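PDB 6L8P: RidA family protein from Psychrobacter sp. MES7-P7E, which probably hydrolyses reactive enamine and imine intermediates of amino acid metabolism, releasing ammonia and the corresponding keto acids. Local coordinates for residues E76-I81 with G87-V92; S103-L108 with R123-V128. The protein carries 1 engineered substitution. One frame throughout, in Å; residues are numbered along the deposited sequence.

Two short closures, made one after the other along the chain, tie one helix to the loop after it and another to the strand after it. From the N terminus, three strands lead to helix 67-84, and contact 1 folds the loop after that helix back against it. Contact 1 ends where strand 92-99 begins, and the rest of that strand separates the two contacts in sequence. Contact 2 then lays the start of helix 105-115 over strand 122-127, closing a loop of fourteen intervening residues. The contacts therefore neither nest nor cross. Their centres are 20 Å apart on opposite sides of the chain's centre, and both border the second subunit of the trimer.

Contact 1: residues E76-I81 with G87-V92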
# COMPACT_ATOMS: atom_id res chain seq x y z
N GLU A 76 1.47 19.91 -2.02
CA GLU A 76 0.45 20.92 -1.72
C GLU A 76 -0.94 20.29 -1.60
O GLU A 76 -1.74 20.66 -0.71
CB GLU A 76 0.46 22.00 -2.81
CG GLU A 76 1.77 22.82 -2.84
CD GLU A 76 2.07 23.44 -1.46
OE1 GLU A 76 1.14 24.01 -0.85
OE2 GLU A 76 3.23 23.35 -0.98
N ASN A 77 -1.23 19.33 -2.49
CA ASN A 77 -2.52 18.64 -2.46
C ASN A 77 -2.70 17.82 -1.17
O ASN A 77 -3.76 17.86 -0.52
CB ASN A 77 -2.63 17.75 -3.71
CG ASN A 77 -2.69 18.58 -5.00
OD1 ASN A 77 -2.93 19.78 -4.95
ND2 ASN A 77 -2.46 17.92 -6.16
N ILE A 78 -1.65 17.10 -0.76
CA ILE A 78 -1.72 16.35 0.48
C ILE A 78 -1.89 17.28 1.66
O ILE A 78 -2.71 17.03 2.54
CB ILE A 78 -0.48 15.45 0.63
CG1 ILE A 78 -0.51 14.36 -0.45
CG2 ILE A 78 -0.45 14.81 2.03
CD1 ILE A 78 0.80 13.52 -0.47
N LYS A 79 -1.11 18.37 1.69
CA LYS A 79 -1.19 19.33 2.79
C LYS A 79 -2.61 19.88 2.93
O LYS A 79 -3.15 19.97 4.05
CB LYS A 79 -0.18 20.45 2.56
CG LYS A 79 -0.04 21.44 3.70
CD LYS A 79 1.31 22.14 3.53
CE LYS A 79 1.21 23.62 3.77
NZ LYS A 79 0.22 23.85 4.83
N ALA A 80 -3.24 20.21 1.79
CA ALA A 80 -4.61 20.72 1.87
C ALA A 80 -5.55 19.71 2.52
O ALA A 80 -6.44 20.09 3.31
CB ALA A 80 -5.11 21.10 0.46
N ILE A 81 -5.40 18.42 2.17
CA ILE A 81 -6.28 17.42 2.75
C ILE A 81 -5.96 17.21 4.22
O ILE A 81 -6.87 17.00 5.03
CB ILE A 81 -6.17 16.12 1.94
CG1 ILE A 81 -6.68 16.40 0.54
CG2 ILE A 81 -7.00 15.03 2.60
CD1 ILE A 81 -6.33 15.32 -0.49
N GLY A 87 -5.39 18.21 10.68
CA GLY A 87 -3.99 17.96 10.96
C GLY A 87 -3.05 18.74 10.06
O GLY A 87 -3.39 19.81 9.54
N SER A 88 -1.84 18.20 9.88
CA SER A 88 -0.81 18.80 9.05
C SER A 88 0.10 17.68 8.54
O SER A 88 -0.06 16.51 8.93
CB SER A 88 0.01 19.83 9.81
OG SER A 88 0.87 19.17 10.72
N LEU A 89 1.06 18.05 7.67
CA LEU A 89 2.03 17.05 7.20
C LEU A 89 2.84 16.47 8.36
O LEU A 89 3.36 15.35 8.26
CB LEU A 89 3.00 17.66 6.18
CG LEU A 89 2.42 18.03 4.82
CD1 LEU A 89 3.43 18.84 4.01
CD2 LEU A 89 2.01 16.79 4.04
N ASN A 90 2.98 17.21 9.47
CA ASN A 90 3.69 16.65 10.62
C ASN A 90 2.99 15.43 11.19
O ASN A 90 3.60 14.70 11.99
CB ASN A 90 3.83 17.68 11.76
CG ASN A 90 4.78 18.78 11.41
OD1 ASN A 90 5.99 18.56 11.31
ND2 ASN A 90 4.25 19.98 11.21
N ASP A 91 1.73 15.20 10.84
CA ASP A 91 1.00 14.05 11.36
C ASP A 91 1.11 12.83 10.47
O ASP A 91 0.63 11.76 10.86
CB ASP A 91 -0.49 14.39 11.51
CG ASP A 91 -0.72 15.53 12.50
OD1 ASP A 91 -0.16 15.43 13.61
OD2 ASP A 91 -1.39 16.52 12.16
N VAL A 92 1.76 12.94 9.30
CA VAL A 92 1.90 11.76 8.45
C VAL A 92 2.79 10.74 9.16
O VAL A 92 3.89 11.09 9.63
CB VAL A 92 2.48 12.14 7.08
CG1 VAL A 92 2.66 10.86 6.21
CG2 VAL A 92 1.50 13.14 6.37
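Leu89 reaches across to helix 67-84 with both of its methyl groups, each finding a different residue: CD2 lies 3.7 Å from CG2 of Ile78, and CD1 is 4.0 Å from CD of Lys79. No hydrogen bond joins the two segments, which meet through hydrocarbon. The leucine side chain crosses each of the two at about a right angle. Its branching at CG, an atom set anti to the carbonyl carbon (chi1 -69°), is what offers one methyl to each of two successive helix residues. On the helix, Ile78 has CG2 anti to its backbone N and CG1 beside it (chi1 -67°), which presents the CG2 branch to the loop, while the side chain as a whole also packs on Ile139 and Ser141 of strand 137-144. Lys79 plays a mixed part. Its aliphatic CD lies against the leucine, and bends at chi3 and chi4 lead the amino group away to a salt bridge with Glu83, one turn further along. This is the return half of a beta-alpha-beta crossover: strand 47-54 and strand 92-99 run parallel with strand 137-144 between them, and helix 67-84 makes the connection. The turn that delivers Leu89 is held by its own polar groups. Ser88 N donates to Asp91 OD2 at 2.9 Å, meeting the anti side of the carboxylate from 25° outside its plane. A backbone bond from Asp91 N to Ser88 O, also 2.9 Å, closes the same short 3-10 segment, and Asn90 N makes a weak hydrogen bond to the side-chain oxygen Ser88 OG. With the backbone as it stands, a CB on Gly87 would fall 2.6 Å from Asp91 OD2, a clash that the glycine avoids.

Contact 2: residues S103-L108 with R123-V128; sequences SDFAVL and RAAVQV
The guanidinium of Arg123 carries Leu108 CD2 over one face, 3.8 Å above its plane and shifted toward the rim, while the ring of Phe105 approaches it at a slant. The two planes are 71° apart, and NH2 comes to 3.5 Å from CE1 of Phe105. At the edge of that same ring, close to its plane, lies the CB of Ala125, 4.2 Å from CE1. Phe105 gets there because its CG is anti to the backbone N (chi1 -168°), which carries the ring toward the strand although its CB starts off to the side. Arg123 is extended through chi2 and then bends at chi3 (75°), bringing its flat end up to the first turn of the helix, at Phe105 and Leu108. There NH1 is 3.9 Å from Leu108 CD2 and is also hydrogen-bonded to Asn109 OD1; Phe112, further along the helix, adds a cation-pi contact. The whole belongs to a beta-alpha-beta unit in which helix 105-115 links the neighbouring parallel strands 92-99 and 122-127. The latter also borders the second subunit, where Ser51 OG of that subunit accepts a hydrogen bond from Arg123 N and Tyr38 of the same subunit packs on the arginine. A leucine at Arg123 would probably deprive Asn109 OD1 of this donor and Phe112 of its cation-pi partner. Arg123 NE, meanwhile, bonds a malonate ion, probably from the crystallisation liquor, consistent with the carboxylate-binding arginine of RidA relatives, whose active sites lie between subunits. Hydrocarbon on a face, an aromatic ring alongside and an amide on NH1 would thus restrict how the guanidinium can turn, leaving its NE directed to an anion.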
# COMPACT_ATOMS: atom_id res chain seq x y z
N SER A 103 14.84 7.33 -11.88
CA SER A 103 15.79 8.43 -12.07
C SER A 103 15.37 9.67 -11.32
O SER A 103 16.21 10.53 -11.04
CB SER A 103 15.93 8.77 -13.56
OG SER A 103 16.41 7.64 -14.26
N ASP A 104 14.08 9.82 -10.99
CA ASP A 104 13.60 10.96 -10.21
C ASP A 104 13.79 10.80 -8.69
O ASP A 104 13.41 11.71 -7.95
CB ASP A 104 12.13 11.21 -10.53
CG ASP A 104 11.90 11.60 -11.98
OD1 ASP A 104 12.71 12.40 -12.52
OD2 ASP A 104 10.91 11.15 -12.61
N PHE A 105 14.41 9.71 -8.24
CA PHE A 105 14.51 9.41 -6.80
C PHE A 105 15.26 10.51 -6.05
O PHE A 105 14.80 10.96 -4.98
CB PHE A 105 15.19 8.04 -6.64
CG PHE A 105 15.13 7.44 -5.23
CD1 PHE A 105 13.93 6.98 -4.70
CD2 PHE A 105 16.29 7.28 -4.48
CE1 PHE A 105 13.86 6.39 -3.41
CE2 PHE A 105 16.24 6.69 -3.18
CZ PHE A 105 15.03 6.25 -2.66
N ALA A 106 16.37 11.00 -6.60
CA ALA A 106 17.11 12.04 -5.88
C ALA A 106 16.26 13.28 -5.70
O ALA A 106 16.16 13.82 -4.58
CB ALA A 106 18.41 12.37 -6.62
N VAL A 107 15.57 13.72 -6.77
CA VAL A 107 14.76 14.92 -6.61
C VAL A 107 13.55 14.65 -5.71
O VAL A 107 13.16 15.52 -4.94
CB VAL A 107 14.35 15.44 -8.00
CG1 VAL A 107 13.37 16.59 -7.88
CG2 VAL A 107 15.59 15.89 -8.75
N LEU A 108 13.00 13.42 -5.74
CA LEU A 108 11.95 13.07 -4.78
C LEU A 108 12.42 13.31 -3.36
O LEU A 108 11.72 13.95 -2.55
CB LEU A 108 11.57 11.58 -4.96
CG LEU A 108 10.55 11.03 -3.95
CD1 LEU A 108 9.14 11.46 -4.42
CD2 LEU A 108 10.69 9.52 -3.77
N ARG A 123 8.13 5.12 4.89
CA ARG A 123 7.91 5.27 3.45
C ARG A 123 8.13 3.96 2.72
O ARG A 123 8.94 3.13 3.14
CB ARG A 123 8.85 6.33 2.85
CG ARG A 123 8.34 6.96 1.53
CD ARG A 123 9.31 8.08 1.09
NE ARG A 123 10.56 7.54 0.53
CZ ARG A 123 11.54 8.30 0.04
NH1 ARG A 123 11.40 9.64 0.06
NH2 ARG A 123 12.62 7.73 -0.46
N ALA A 124 7.47 3.83 1.57
CA ALA A 124 7.89 2.88 0.56
C ALA A 124 7.93 3.61 -0.78
O ALA A 124 7.25 4.63 -0.97
CB ALA A 124 6.94 1.71 0.49
N ALA A 125 8.73 3.09 -1.71
CA ALA A 125 8.85 3.76 -3.01
C ALA A 125 9.12 2.69 -4.06
O ALA A 125 10.01 1.84 -3.88
CB ALA A 125 9.97 4.83 -3.01
N VAL A 126 8.39 2.75 -5.17
CA VAL A 126 8.61 1.80 -6.25
C VAL A 126 8.44 2.53 -7.56
O VAL A 126 7.82 3.61 -7.62
CB VAL A 126 7.61 0.62 -6.22
CG1 VAL A 126 7.65 -0.12 -4.86
CG2 VAL A 126 6.18 1.12 -6.50
N GLN A 127 8.99 1.95 -8.64
CA GLN A 127 8.70 2.43 -9.99
C GLN A 127 7.58 1.56 -10.56
O GLN A 127 7.75 0.34 -10.70
CB GLN A 127 9.92 2.36 -10.89
CG GLN A 127 9.70 3.07 -12.24
CD GLN A 127 10.93 2.92 -13.12
OE1 GLN A 127 12.05 3.25 -12.69
NE2 GLN A 127 10.75 2.39 -14.34
N VAL A 128 6.44 2.19 -10.87
CA VAL A 128 5.30 1.49 -11.48
C VAL A 128 5.40 1.63 -12.99
O VAL A 128 6.26 2.34 -13.52
CB VAL A 128 3.97 2.04 -10.94
CG1 VAL A 128 3.86 1.75 -9.40
CG2 VAL A 128 3.83 3.55 -11.22